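Local coordinates for endoribonuclease MazF3 (Mycobacterium tuberculosis, PDB 5UCT), which acts as the toxin of a type II toxin-antitoxin system, cleaving mRNA and 23S rRNA mainly after the first two uridines of the sequence UUCCU, at residues A[66-70]-A[71-75]; A[78-82]-A[83-87]. One frame throughout, in Å; residues are numbered along the deposited sequence.

Contacts 1 and 2 follow each other along the chain and share strand 73-79: the first is the turn that leads into it, the second the connection that leaves it for helix 85-96. Their centres lie about 21 Å apart, on opposite sides of the chain's centre; two residues separate them along the chain, and they do not otherwise touch. Strand 66-69 pairs with strand 29-36 and strand 73-79 with strand 3-8, all in one antiparallel sheet. Contact 1 thus joins the last two strands of the SH3-like PemK/MazF fold, and contact 2 carries the chain out of the sheet into its C-terminal helix.

Contact 1: residues A[66-70]-A[71-75]; sequences QTIPV and CDLGR
Pro69 and Val70 meet Asp72 and Leu73 around a single 3-10 turn that carries the chain from strand 66-69 into strand 73-79. A short 3-10 turn between the last two strands is a familiar feature of SH3-like barrels, and here it serves the PemK/MazF version of that fold. The backbone contributes two successive i to i+3 hydrogen bonds, which close the turn. Asp72 N donates to Pro69 O at 3.0 Å, and Leu73 N donates to Val70 O at 2.9 Å with an N-H...O angle of 156°.

Apolar contact lies on the inner side of the turn. Ile68 reaches across with its terminal methyl, CD1 coming 4.3 Å from CD1 of Leu73 and 4.2 Å from CB of Asp72. Leu73 takes part through a CG placed anti to its backbone N (chi1 -157°), while its CB sits 3.3 Å from Val70 O. Ile68 also packs on Ala7, Leu9 and Val30, and Leu73 on His5, so the pair joins the turn to strand 3-8 and Ile68 extends it to strand 29-36. Backbone bonds link the turn to the same two neighbours, Asp72 bonding with Gln8 of strand 3-8 and Val70 with Thr28 just before strand 29-36.

The remaining contact joins a carboxylate to a proline ring. With chi1 at -59°, CG of Asp72 lies beside its own backbone N and the carboxylate swings back over the start of the turn, where OD2 comes 3.2 Å from CD and 3.7 Å from CG of Pro69.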
# COMPACT_ATOMS: atom_id res chain seq x y z
N GLN A 66 -5.12 0.68 0.33
CA GLN A 66 -5.82 0.48 -0.93
C GLN A 66 -5.56 1.67 -1.84
O GLN A 66 -5.37 2.80 -1.37
CB GLN A 66 -7.34 0.32 -0.71
CG GLN A 66 -7.73 -0.83 0.21
CD GLN A 66 -7.83 -2.16 -0.51
OE1 GLN A 66 -7.62 -2.23 -1.72
NE2 GLN A 66 -8.16 -3.21 0.22
N THR A 67 -5.55 1.41 -3.14
CA THR A 67 -5.50 2.45 -4.16
C THR A 67 -6.90 2.58 -4.76
O THR A 67 -7.38 1.67 -5.43
CB THR A 67 -4.48 2.12 -5.25
OG1 THR A 67 -3.17 2.06 -4.67
CG2 THR A 67 -4.49 3.19 -6.32
N ILE A 68 -7.55 3.71 -4.50
CA ILE A 68 -8.94 3.94 -4.91
C ILE A 68 -8.98 5.04 -5.96
O ILE A 68 -8.04 5.85 -6.04
CB ILE A 68 -9.83 4.29 -3.71
CG1 ILE A 68 -9.47 5.67 -3.16
CG2 ILE A 68 -9.70 3.24 -2.62
CD1 ILE A 68 -10.39 6.15 -2.05
N PRO A 69 -10.02 5.12 -6.79
CA PRO A 69 -10.15 6.26 -7.69
C PRO A 69 -10.37 7.54 -6.89
O PRO A 69 -10.97 7.53 -5.81
CB PRO A 69 -11.38 5.92 -8.53
CG PRO A 69 -11.55 4.44 -8.39
CD PRO A 69 -11.08 4.12 -7.01
N VAL A 70 -9.87 8.65 -7.43
CA VAL A 70 -10.10 9.95 -6.80
C VAL A 70 -11.59 10.29 -6.77
O VAL A 70 -12.03 11.07 -5.92
CB VAL A 70 -9.27 11.04 -7.52
CG1 VAL A 70 -9.58 12.43 -6.98
CG2 VAL A 70 -7.78 10.76 -7.36
N CYS A 71 -12.38 9.70 -7.68
CA CYS A 71 -13.82 9.91 -7.64
C CYS A 71 -14.43 9.42 -6.33
O CYS A 71 -15.46 9.95 -5.89
CB CYS A 71 -14.49 9.20 -8.83
SG CYS A 71 -14.28 10.03 -10.42
N ASP A 72 -13.83 8.41 -5.71
CA ASP A 72 -14.30 7.90 -4.43
C ASP A 72 -13.73 8.67 -3.24
O ASP A 72 -14.02 8.31 -2.09
CB ASP A 72 -13.96 6.41 -4.29
CG ASP A 72 -14.57 5.57 -5.39
OD1 ASP A 72 -15.61 5.98 -5.95
OD2 ASP A 72 -14.02 4.50 -5.70
N LEU A 73 -12.92 9.70 -3.48
CA LEU A 73 -12.37 10.51 -2.41
C LEU A 73 -13.32 11.66 -2.09
O LEU A 73 -13.75 12.38 -2.99
CB LEU A 73 -10.99 11.05 -2.80
CG LEU A 73 -10.08 11.42 -1.62
CD1 LEU A 73 -9.73 10.18 -0.82
CD2 LEU A 73 -8.82 12.13 -2.10
N GLY A 74 -13.64 11.82 -0.81
CA GLY A 74 -14.64 12.79 -0.41
C GLY A 74 -14.11 13.96 0.41
O GLY A 74 -13.04 14.49 0.12
N ARG A 75 -14.87 14.34 1.44
CA ARG A 75 -14.57 15.55 2.19
C ARG A 75 -13.23 15.43 2.92
O ARG A 75 -12.87 14.35 3.41
CB ARG A 75 -15.68 15.83 3.21
CG ARG A 75 -16.96 16.40 2.62
CD ARG A 75 -17.86 15.31 2.05
NE ARG A 75 -17.88 15.32 0.60
CZ ARG A 75 -18.70 16.07 -0.13
NH1 ARG A 75 -19.57 16.88 0.47
NH2 ARG A 75 -18.65 16.02 -1.45

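Contact 2: residues A[78-82]-A[83-87]; sequences GYLLA and SQEPA
Leu80, Leu81 and Ala82 meet Gln84 and Glu85 in a local strand-to-helix connection, where the chain leaves the end of strand 73-79 and winds into helix 85-96. Two i to i+3 backbone bonds shape the winding: Gln84 N donates to Leu81 O at 2.9 Å, and Glu85 N donates to Ala82 O at 3.3 Å. The side chain of Gln84 folds back along the preceding residues, CG beside its backbone N and the chain extended beyond it (chi2 171°). This brings OE1 to Leu81 N, a weak bond of 3.1 Å with an angle of 134°; the stronger partner of that oxygen is Asn52 ND2, which also reaches Tyr79 O. Leu80 lies across both polar side chains: its CD1 is 3.6 Å from Gln84 CD, and its CD2 is 3.6 Å from Glu85 OE2. CG of Glu85 lies 3.5 Å from Ala82 O, and the bend at chi2 (-66°) turns the carboxylate toward Leu80. This carboxylate has a long, weak ion pair with Arg2, whose backbone bonds to Leu80. Leu80 and Gln84 both pack on Val48, so the connection lies against strand 45-48 as it passes from strand 73-79 into helix 85-96.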
# COMPACT_ATOMS: atom_id res chain seq x y z
N GLY A 78 -9.57 16.67 8.48
CA GLY A 78 -8.53 16.57 9.48
C GLY A 78 -7.16 16.52 8.85
O GLY A 78 -6.97 16.88 7.68
N TYR A 79 -6.20 16.06 9.65
CA TYR A 79 -4.79 16.07 9.28
C TYR A 79 -4.06 15.10 10.19
O TYR A 79 -4.44 14.91 11.35
CB TYR A 79 -4.20 17.48 9.42
CG TYR A 79 -3.09 17.80 8.45
CD1 TYR A 79 -2.81 16.97 7.38
CD2 TYR A 79 -2.32 18.94 8.61
CE1 TYR A 79 -1.80 17.27 6.49
CE2 TYR A 79 -1.30 19.25 7.73
CZ TYR A 79 -1.05 18.41 6.67
OH TYR A 79 -0.03 18.71 5.79
N LEU A 80 -3.01 14.48 9.66
CA LEU A 80 -2.09 13.71 10.48
C LEU A 80 -0.98 14.64 10.95
O LEU A 80 -0.26 15.22 10.13
CB LEU A 80 -1.50 12.52 9.71
CG LEU A 80 -0.62 11.59 10.55
CD1 LEU A 80 -1.47 10.71 11.46
CD2 LEU A 80 0.31 10.75 9.69
N LEU A 81 -0.85 14.78 12.27
CA LEU A 81 0.15 15.69 12.83
C LEU A 81 1.54 15.27 12.40
O LEU A 81 1.85 14.08 12.29
CB LEU A 81 0.05 15.71 14.36
CG LEU A 81 -0.96 16.66 15.01
CD1 LEU A 81 -2.39 16.41 14.53
CD2 LEU A 81 -0.89 16.55 16.52
N ALA A 82 2.40 16.26 12.14
CA ALA A 82 3.75 15.99 11.66
C ALA A 82 4.57 15.21 12.68
O ALA A 82 5.55 14.56 12.30
CB ALA A 82 4.46 17.30 11.31
N SER A 83 4.20 15.26 13.96
CA SER A 83 4.89 14.46 14.97
C SER A 83 4.58 12.98 14.83
O SER A 83 5.34 12.15 15.36
CB SER A 83 4.51 14.95 16.37
OG SER A 83 3.10 14.92 16.56
N GLN A 84 3.50 12.62 14.15
CA GLN A 84 3.16 11.22 13.91
C GLN A 84 3.81 10.65 12.66
O GLN A 84 3.73 9.44 12.44
CB GLN A 84 1.63 11.07 13.80
CG GLN A 84 0.88 11.40 15.08
CD GLN A 84 -0.62 11.45 14.88
OE1 GLN A 84 -1.13 12.36 14.23
NE2 GLN A 84 -1.33 10.47 15.42
N GLU A 85 4.45 11.49 11.85
CA GLU A 85 5.08 11.01 10.62
C GLU A 85 6.14 9.93 10.85
O GLU A 85 6.16 8.97 10.07
CB GLU A 85 5.68 12.19 9.86
CG GLU A 85 4.64 13.11 9.23
CD GLU A 85 3.85 12.42 8.13
OE1 GLU A 85 4.41 11.52 7.46
OE2 GLU A 85 2.67 12.77 7.94
N PRO A 86 7.03 10.02 11.84
CA PRO A 86 8.01 8.93 12.02
C PRO A 86 7.36 7.58 12.28
O PRO A 86 7.85 6.56 11.79
CB PRO A 86 8.85 9.40 13.22
CG PRO A 86 8.01 10.42 13.91
CD PRO A 86 7.27 11.11 12.81
N ALA A 87 6.26 7.55 13.04
CA ALA A 87 5.58 6.29 13.30
C ALA A 87 4.92 5.73 12.05
O ALA A 87 4.83 4.50 11.90
CB ALA A 87 4.55 6.46 14.42